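Local coordinates for WbbM protein (Klebsiella pneumoniae, PDB 6U4B) that is a bifunctional glycosyltransferase that polymerises O-antigen, assembling as a trimer and carrying magnesium in its family 8 module, at residues A[291-296]-A[395-400]; A[389-394]-A[488-493]. All coordinates share one frame; numbering follows the deposited sequence.

Contact 1: residues A[291-296]-A[395-400]; sequences NGALNP and LFRRYD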
ATOM      1  N   ASN A 291      -3.027  32.699 -27.893  1.00 55.78           N
ATOM      2  CA  ASN A 291      -4.381  32.659 -28.430  1.00 59.16           C
ATOM      3  C   ASN A 291      -4.903  31.238 -28.613  1.00 58.75           C
ATOM      4  O   ASN A 291      -5.982  31.060 -29.194  1.00 60.25           O
ATOM      5  CB  ASN A 291      -4.458  33.421 -29.767  1.00 61.31           C
ATOM      6  CG  ASN A 291      -3.634  32.764 -30.876  1.00 61.26           C
ATOM      7  OD1 ASN A 291      -2.791  31.895 -30.623  1.00 60.74           O
ATOM      8  ND2 ASN A 291      -3.864  33.193 -32.107  1.00 58.72           N
ATOM      9  N   GLY A 292      -4.176  30.232 -28.133  1.00 52.23           N
ATOM     10  CA  GLY A 292      -4.559  28.849 -28.317  1.00 50.14           C
ATOM     11  C   GLY A 292      -5.623  28.381 -27.336  1.00 55.12           C
ATOM     12  O   GLY A 292      -6.193  29.147 -26.556  1.00 51.92           O
ATOM     13  N   ALA A 293      -5.890  27.079 -27.397  1.00 49.68           N
ATOM     14  CA  ALA A 293      -6.883  26.432 -26.550  1.00 51.47           C
ATOM     15  C   ALA A 293      -6.558  24.947 -26.482  1.00 55.45           C
ATOM     16  O   ALA A 293      -5.917  24.398 -27.383  1.00 57.80           O
ATOM     17  CB  ALA A 293      -8.307  26.649 -27.075  1.00 51.21           C
ATOM     18  N   LEU A 294      -7.009  24.303 -25.408  1.00 48.67           N
ATOM     19  CA  LEU A 294      -6.757  22.883 -25.211  1.00 49.52           C
ATOM     20  C   LEU A 294      -7.870  22.056 -25.839  1.00 52.51           C
ATOM     21  O   LEU A 294      -9.052  22.378 -25.703  1.00 58.83           O
ATOM     22  CB  LEU A 294      -6.633  22.556 -23.723  1.00 48.04           C
ATOM     23  CG  LEU A 294      -5.382  23.124 -23.059  1.00 48.17           C
ATOM     24  CD1 LEU A 294      -5.349  22.779 -21.584  1.00 46.66           C
ATOM     25  CD2 LEU A 294      -4.131  22.610 -23.760  1.00 51.80           C
ATOM     26  N   ASN A 295      -7.485  21.000 -26.520  1.00 51.59           N
ATOM     27  CA  ASN A 295      -8.502  20.157 -27.118  1.00 57.02           C
ATOM     28  C   ASN A 295      -8.797  18.952 -26.233  1.00 59.43           C
ATOM     29  O   ASN A 295      -7.915  18.469 -25.515  1.00 56.31           O
ATOM     30  CB  ASN A 295      -8.060  19.675 -28.503  1.00 60.23           C
ATOM     31  CG  ASN A 295      -8.255  20.731 -29.573  1.00 66.18           C
ATOM     32  OD1 ASN A 295      -7.530  21.725 -29.621  1.00 65.98           O
ATOM     33  ND2 ASN A 295      -9.239  20.520 -30.440  1.00 69.22           N
ATOM     34  N   PRO A 296     -10.037  18.464 -26.256  1.00 59.93           N
ATOM     35  CA  PRO A 296     -10.359  17.246 -25.507  1.00 56.54           C
ATOM     36  C   PRO A 296      -9.525  16.069 -25.990  1.00 57.39           C
ATOM     37  O   PRO A 296      -9.190  15.958 -27.171  1.00 59.63           O
ATOM     38  CB  PRO A 296     -11.850  17.035 -25.798  1.00 55.97           C
ATOM     39  CG  PRO A 296     -12.359  18.391 -26.183  1.00 56.76           C
ATOM     40  CD  PRO A 296     -11.223  19.054 -26.901  1.00 58.77           C
ATOM     41  N   LEU A 395      -9.412  29.338 -22.196  1.00 44.45           N
ATOM     42  CA  LEU A 395      -8.526  28.215 -22.488  1.00 43.55           C
ATOM     43  C   LEU A 395      -9.315  26.960 -22.842  1.00 44.76           C
ATOM     44  O   LEU A 395      -8.907  26.187 -23.718  1.00 43.01           O
ATOM     45  CB  LEU A 395      -7.607  27.951 -21.296  1.00 42.29           C
ATOM     46  CG  LEU A 395      -6.562  26.850 -21.485  1.00 44.09           C
ATOM     47  CD1 LEU A 395      -5.573  27.241 -22.577  1.00 46.36           C
ATOM     48  CD2 LEU A 395      -5.842  26.549 -20.177  1.00 43.30           C
ATOM     49  N   PHE A 396     -10.453  26.745 -22.179  1.00 40.08           N
ATOM     50  CA  PHE A 396     -11.263  25.548 -22.370  1.00 39.87           C
ATOM     51  C   PHE A 396     -12.491  25.806 -23.234  1.00 42.14           C
ATOM     52  O   PHE A 396     -13.493  25.093 -23.116  1.00 45.89           O
ATOM     53  CB  PHE A 396     -11.669  24.970 -21.013  1.00 40.05           C
ATOM     54  CG  PHE A 396     -10.507  24.476 -20.204  1.00 37.33           C
ATOM     55  CD1 PHE A 396     -10.057  23.175 -20.346  1.00 38.90           C
ATOM     56  CD2 PHE A 396      -9.850  25.315 -19.320  1.00 37.81           C
ATOM     57  CE1 PHE A 396      -8.984  22.714 -19.614  1.00 39.42           C
ATOM     58  CE2 PHE A 396      -8.772  24.860 -18.582  1.00 38.10           C
ATOM     59  CZ  PHE A 396      -8.336  23.556 -18.732  1.00 38.71           C
ATOM     60  N   ARG A 397     -12.419  26.794 -24.130  1.00 45.62           N
ATOM     61  CA  ARG A 397     -13.568  27.191 -24.938  1.00 46.66           C
ATOM     62  C   ARG A 397     -14.029  26.109 -25.908  1.00 48.96           C
ATOM     63  O   ARG A 397     -15.115  26.244 -26.481  1.00 49.80           O
ATOM     64  CB  ARG A 397     -13.250  28.473 -25.712  1.00 49.28           C
ATOM     65  CG  ARG A 397     -12.088  28.360 -26.695  1.00 49.15           C
ATOM     66  CD  ARG A 397     -11.876  29.677 -27.433  1.00 49.10           C
ATOM     67  NE  ARG A 397     -10.712  29.647 -28.313  1.00 53.25           N
ATOM     68  CZ  ARG A 397      -9.472  29.915 -27.919  1.00 55.14           C
ATOM     69  NH1 ARG A 397      -9.231  30.224 -26.652  1.00 48.58           N
ATOM     70  NH2 ARG A 397      -8.470  29.867 -28.790  1.00 59.99           N
ATOM     71  N   ARG A 398     -13.248  25.049 -26.105  1.00 50.18           N
ATOM     72  CA  ARG A 398     -13.661  23.934 -26.949  1.00 53.66           C
ATOM     73  C   ARG A 398     -14.367  22.834 -26.171  1.00 52.00           C
ATOM     74  O   ARG A 398     -14.732  21.811 -26.761  1.00 56.24           O
ATOM     75  CB  ARG A 398     -12.450  23.366 -27.694  1.00 59.74           C
ATOM     76  CG  ARG A 398     -11.970  24.288 -28.798  1.00 64.31           C
ATOM     77  CD  ARG A 398     -10.587  23.930 -29.301  1.00 70.74           C
ATOM     78  NE  ARG A 398      -9.942  25.098 -29.892  1.00 78.38           N
ATOM     79  CZ  ARG A 398      -8.810  25.064 -30.585  1.00 80.90           C
ATOM     80  NH1 ARG A 398      -8.187  23.913 -30.789  1.00 81.76           N
ATOM     81  NH2 ARG A 398      -8.305  26.186 -31.080  1.00 83.79           N
ATOM     82  N   TYR A 399     -14.573  23.020 -24.873  1.00 46.37           N
ATOM     83  CA  TYR A 399     -15.326  22.095 -24.041  1.00 48.92           C
ATOM     84  C   TYR A 399     -16.746  22.612 -23.845  1.00 50.69           C
ATOM     85  O   TYR A 399     -16.985  23.822 -23.817  1.00 49.17           O
ATOM     86  CB  TYR A 399     -14.650  21.918 -22.679  1.00 48.58           C
ATOM     87  CG  TYR A 399     -13.367  21.120 -22.704  1.00 48.33           C
ATOM     88  CD1 TYR A 399     -13.331  19.823 -22.212  1.00 47.83           C
ATOM     89  CD2 TYR A 399     -12.191  21.662 -23.210  1.00 46.39           C
ATOM     90  CE1 TYR A 399     -12.162  19.083 -22.223  1.00 45.33           C
ATOM     91  CE2 TYR A 399     -11.016  20.928 -23.228  1.00 47.58           C
ATOM     92  CZ  TYR A 399     -11.009  19.637 -22.732  1.00 49.25           C
ATOM     93  OH  TYR A 399      -9.846  18.898 -22.741  1.00 48.17           O
ATOM     94  N   ASP A 400     -17.694  21.682 -23.712  1.00 54.31           N
ATOM     95  CA  ASP A 400     -19.061  22.077 -23.383  1.00 58.47           C
ATOM     96  C   ASP A 400     -19.180  22.449 -21.910  1.00 50.53           C
ATOM     97  O   ASP A 400     -19.643  23.544 -21.573  1.00 52.13           O
ATOM     98  CB  ASP A 400     -20.047  20.961 -23.735  1.00 69.99           C
ATOM     99  CG  ASP A 400     -20.338  20.888 -25.219  1.00 82.25           C
ATOM    100  OD1 ASP A 400     -20.720  19.798 -25.700  1.00 86.50           O
ATOM    101  OD2 ASP A 400     -20.172  21.917 -25.909  1.00 85.46           O
TER
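Arg-397 and Arg-398 both reach from the loop after helix 392-395 to the connector 291-296, and their polar ends take hold of it at two places. Arg-397 NH2 donates to Asn-291 O at 2.8 Å, coming in 32° out of that carbonyl's plane, while weaker bonds from NH1 and NH2 run to Gly-292 O. Its CG sits between backbone N and carbonyl carbon (chi1 61°), and from there the extended chain carries the guanidinium back along the connector; NH1 also binds Gln-394 O. Further on, Arg-398 NH1 meets Asn-295 OD1 at 2.6 Å in a bent, weak bond, the amide and guanidinium planes standing 76° apart. Ala-293 CB lies 3.5 Å above the centre of the Arg-397 guanidinium and also covers a face of that of Arg-398. A straighter backbone bond, Leu-294 N to Leu-395 O at 3.2 Å, ties the two segments between these grips. The Tyr-399 hydroxyl is hydrogen-bonded to Asp-334, and Leu-294 O lies at the edge of its ring.

Leu-294 CD1 packs against Leu-395 CD2 and, 4.1 Å away, Phe-396 CE1, over strand 333-340. In a CH-pi contact, Pro-296 CG stands over the Tyr-399 ring, 4.0 Å from its centroid.

A type I turn, Phe-396 to Tyr-399, presents both arginines. Their cationic groups thus meet neutral oxygens, joining the linker between strands 277-285 and 302-309 to the loop that leads into strand 402-405 through directional polar bonds beside a small buried leucine-phenylalanine patch.

Contact 2: residues A[389-394]-A[488-493]; sequences RLFIPQ and NTFAEL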
ATOM      1  N   ARG A 389      -9.008  30.933 -12.435  1.00 37.29           N
ATOM      2  CA  ARG A 389     -10.386  30.526 -12.697  1.00 39.99           C
ATOM      3  C   ARG A 389     -11.060  31.418 -13.734  1.00 42.76           C
ATOM      4  O   ARG A 389     -11.900  30.942 -14.508  1.00 39.92           O
ATOM      5  CB  ARG A 389     -11.189  30.528 -11.395  1.00 42.25           C
ATOM      6  CG  ARG A 389     -10.913  29.338 -10.480  1.00 39.94           C
ATOM      7  CD  ARG A 389     -11.766  29.417  -9.224  1.00 38.67           C
ATOM      8  NE  ARG A 389     -11.307  30.462  -8.317  1.00 41.92           N
ATOM      9  CZ  ARG A 389     -11.005  30.268  -7.038  1.00 43.27           C
ATOM     10  NH1 ARG A 389     -11.132  29.064  -6.495  1.00 41.15           N
ATOM     11  NH2 ARG A 389     -10.591  31.286  -6.294  1.00 32.60           N
ATOM     12  N   LEU A 390     -10.709  32.706 -13.768  1.00 44.48           N
ATOM     13  CA  LEU A 390     -11.325  33.624 -14.720  1.00 42.61           C
ATOM     14  C   LEU A 390     -11.020  33.257 -16.166  1.00 45.78           C
ATOM     15  O   LEU A 390     -11.788  33.625 -17.061  1.00 46.74           O
ATOM     16  CB  LEU A 390     -10.857  35.055 -14.456  1.00 40.35           C
ATOM     17  CG  LEU A 390     -11.095  35.626 -13.061  1.00 45.87           C
ATOM     18  CD1 LEU A 390     -10.633  37.074 -13.002  1.00 47.78           C
ATOM     19  CD2 LEU A 390     -12.561  35.510 -12.678  1.00 43.84           C
ATOM     20  N   PHE A 391      -9.927  32.546 -16.416  1.00 48.56           N
ATOM     21  CA  PHE A 391      -9.501  32.231 -17.772  1.00 46.24           C
ATOM     22  C   PHE A 391     -10.005  30.880 -18.256  1.00 42.07           C
ATOM     23  O   PHE A 391      -9.682  30.484 -19.382  1.00 43.01           O
ATOM     24  CB  PHE A 391      -7.974  32.289 -17.862  1.00 43.32           C
ATOM     25  CG  PHE A 391      -7.411  33.651 -17.574  1.00 48.20           C
ATOM     26  CD1 PHE A 391      -7.053  34.007 -16.283  1.00 46.74           C
ATOM     27  CD2 PHE A 391      -7.264  34.584 -18.588  1.00 51.06           C
ATOM     28  CE1 PHE A 391      -6.548  35.263 -16.013  1.00 49.13           C
ATOM     29  CE2 PHE A 391      -6.758  35.848 -18.323  1.00 52.15           C
ATOM     30  CZ  PHE A 391      -6.400  36.187 -17.034  1.00 53.93           C
ATOM     31  N   ILE A 392     -10.790  30.175 -17.434  1.00 36.78           N
ATOM     32  CA  ILE A 392     -11.313  28.871 -17.852  1.00 37.42           C
ATOM     33  C   ILE A 392     -12.183  28.964 -19.099  1.00 41.19           C
ATOM     34  O   ILE A 392     -11.997  28.141 -20.009  1.00 43.75           O
ATOM     35  CB  ILE A 392     -12.018  28.184 -16.672  1.00 41.56           C
ATOM     36  CG1 ILE A 392     -10.973  27.646 -15.693  1.00 46.22           C
ATOM     37  CG2 ILE A 392     -12.931  27.068 -17.164  1.00 36.46           C
ATOM     38  CD1 ILE A 392     -11.528  27.265 -14.335  1.00 48.47           C
ATOM     39  N   PRO A 393     -13.119  29.908 -19.233  1.00 44.35           N
ATOM     40  CA  PRO A 393     -13.913  29.964 -20.475  1.00 44.88           C
ATOM     41  C   PRO A 393     -13.096  30.244 -21.727  1.00 46.32           C
ATOM     42  O   PRO A 393     -13.576  29.964 -22.832  1.00 46.42           O
ATOM     43  CB  PRO A 393     -14.923  31.090 -20.202  1.00 44.82           C
ATOM     44  CG  PRO A 393     -14.322  31.888 -19.102  1.00 44.15           C
ATOM     45  CD  PRO A 393     -13.594  30.901 -18.252  1.00 40.04           C
ATOM     46  N   GLN A 394     -11.881  30.780 -21.602  1.00 45.78           N
ATOM     47  CA  GLN A 394     -11.065  31.045 -22.783  1.00 43.39           C
ATOM     48  C   GLN A 394     -10.189  29.851 -23.153  1.00 43.88           C
ATOM     49  O   GLN A 394     -10.216  29.389 -24.298  1.00 43.75           O
ATOM     50  CB  GLN A 394     -10.200  32.290 -22.564  1.00 44.27           C
ATOM     51  CG  GLN A 394      -9.451  32.762 -23.810  1.00 59.65           C
ATOM     52  CD  GLN A 394     -10.367  33.377 -24.862  1.00 72.71           C
ATOM     53  OE1 GLN A 394     -11.572  33.522 -24.650  1.00 80.94           O
ATOM     54  NE2 GLN A 394      -9.792  33.745 -26.002  1.00 75.18           N
ATOM     55  N   ASN A 488     -19.986  35.463 -24.522  1.00 60.46           N
ATOM     56  CA  ASN A 488     -18.671  36.090 -24.349  1.00 55.89           C
ATOM     57  C   ASN A 488     -18.470  36.545 -22.903  1.00 54.54           C
ATOM     58  O   ASN A 488     -18.009  37.656 -22.633  1.00 52.72           O
ATOM     59  CB  ASN A 488     -18.473  37.252 -25.324  1.00 61.07           C
ATOM     60  CG  ASN A 488     -17.008  37.501 -25.639  1.00 63.35           C
ATOM     61  OD1 ASN A 488     -16.122  37.136 -24.861  1.00 64.10           O
ATOM     62  ND2 ASN A 488     -16.746  38.122 -26.780  1.00 69.35           N
ATOM     63  N   THR A 489     -18.836  35.667 -21.963  1.00 51.71           N
ATOM     64  CA  THR A 489     -18.670  35.958 -20.543  1.00 47.87           C
ATOM     65  C   THR A 489     -17.228  36.313 -20.203  1.00 46.18           C
ATOM     66  O   THR A 489     -16.981  37.120 -19.300  1.00 46.33           O
ATOM     67  CB  THR A 489     -19.125  34.751 -19.712  1.00 45.47           C
ATOM     68  OG1 THR A 489     -20.469  34.404 -20.067  1.00 45.13           O
ATOM     69  CG2 THR A 489     -19.063  35.061 -18.219  1.00 44.13           C
ATOM     70  N   PHE A 490     -16.265  35.735 -20.926  1.00 44.61           N
ATOM     71  CA  PHE A 490     -14.861  35.976 -20.615  1.00 42.19           C
ATOM     72  C   PHE A 490     -14.507  37.453 -20.734  1.00 42.83           C
ATOM     73  O   PHE A 490     -13.757  37.986 -19.907  1.00 39.66           O
ATOM     74  CB  PHE A 490     -13.971  35.139 -21.531  1.00 43.75           C
ATOM     75  CG  PHE A 490     -12.509  35.419 -21.367  1.00 45.81           C
ATOM     76  CD1 PHE A 490     -11.816  36.139 -22.327  1.00 49.42           C
ATOM     77  CD2 PHE A 490     -11.830  34.977 -20.246  1.00 45.41           C
ATOM     78  CE1 PHE A 490     -10.467  36.403 -22.173  1.00 55.14           C
ATOM     79  CE2 PHE A 490     -10.485  35.238 -20.086  1.00 50.34           C
ATOM     80  CZ  PHE A 490      -9.802  35.950 -21.049  1.00 51.16           C
ATOM     81  N   ALA A 491     -15.037  38.130 -21.759  1.00 48.18           N
ATOM     82  CA  ALA A 491     -14.766  39.556 -21.922  1.00 47.68           C
ATOM     83  C   ALA A 491     -15.298  40.354 -20.737  1.00 50.20           C
ATOM     84  O   ALA A 491     -14.667  41.323 -20.298  1.00 51.54           O
ATOM     85  CB  ALA A 491     -15.377  40.063 -23.229  1.00 50.55           C
ATOM     86  N   GLU A 492     -16.457  39.960 -20.208  1.00 45.22           N
ATOM     87  CA  GLU A 492     -17.007  40.635 -19.038  1.00 44.90           C
ATOM     88  C   GLU A 492     -16.160  40.371 -17.799  1.00 41.45           C
ATOM     89  O   GLU A 492     -15.919  41.284 -16.998  1.00 42.04           O
ATOM     90  CB  GLU A 492     -18.451  40.189 -18.810  1.00 46.23           C
ATOM     91  CG  GLU A 492     -19.123  40.832 -17.607  1.00 53.91           C
ATOM     92  CD  GLU A 492     -19.496  42.284 -17.848  1.00 67.25           C
ATOM     93  OE1 GLU A 492     -19.355  42.762 -18.996  1.00 67.59           O
ATOM     94  OE2 GLU A 492     -19.934  42.948 -16.885  1.00 71.08           O
ATOM     95  N   LEU A 493     -15.704  39.127 -17.622  1.00 37.83           N
ATOM     96  CA  LEU A 493     -14.822  38.808 -16.503  1.00 43.15           C
ATOM     97  C   LEU A 493     -13.566  39.669 -16.531  1.00 42.86           C
ATOM     98  O   LEU A 493     -13.133  40.183 -15.491  1.00 44.96           O
ATOM     99  CB  LEU A 493     -14.453  37.324 -16.531  1.00 42.45           C
ATOM    100  CG  LEU A 493     -15.561  36.293 -16.303  1.00 43.84           C
ATOM    101  CD1 LEU A 493     -15.059  34.892 -16.627  1.00 38.40           C
ATOM    102  CD2 LEU A 493     -16.084  36.358 -14.872  1.00 39.29           C
TER
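The ring of Phe-490, projecting from the first turn of helix 489-499, lies with one face against Gln-394 and its edge toward Leu-390 and Phe-391. Gln-394 CB is almost squarely above the ring, 3.8 Å from the centroid, a CH-pi contact. Beyond it the glutamine bends at chi2 (71°), which lays its amide above and just outside the CD1-CE1 rim, the two planes 24° apart and OE1 3.5 Å from Phe-490 CD1. At the edge, Leu-390 O lies in the ring plane, 3.5 Å from Phe-490 CD2. Phe-391 CD2 also comes up in that plane, 3.6 Å from Phe-490 CE2; the two rings meet obliquely, their planes at 55°, and the Phe-391 ring stacks with Phe-370.

One helical turn on, Leu-493 points at the same surface. Its CD1 reaches Pro-393 CG at 4.0 Å, its CD2 meets Leu-390 CD2, and Pro-393 CG also touches Phe-490 CB, so the proline ring touches both helix side chains. Helix 505-513 adds Met-510 against Leu-390 and Val-513 against Leu-493.

Asn-488, the C-prime residue of a Schellman motif, ends helix 481-487 and stands at the N-cap of the next, its OD1 accepting a weak bond from Ala-491 N. Shape and dispersion thus pack the segment leading toward strand 402-405 against helix 489-499 in the glycosyltransferase family 8 region, the Leu-390 side chain about 12 Å from that of the magnesium ligand Asp-406; Leu-390 O, near the ring's C-H edge, probably adds mild electrostatic attraction.

Contacts 1 and 2 share one short element: helix 392-395 and its flanks supply 389-394 to contact 2 and, directly afterwards, 395-400 to contact 1, their centres 12 Å apart. Contact 2 is buried and joins two elements of the family 8 region, seating this element against helix 489-499; its chemistry is largely apolar, with one glutamine laid against an aromatic face. Contact 1 is only partly buried and holds the connector between strands 277-285 and 302-309, so charged and amide groups dominate its exposed part. Contact 2 also lies nearer the magnesium site, and Arg-389, beside it in the chain, forms a salt bridge with the magnesium ligand Asp-406.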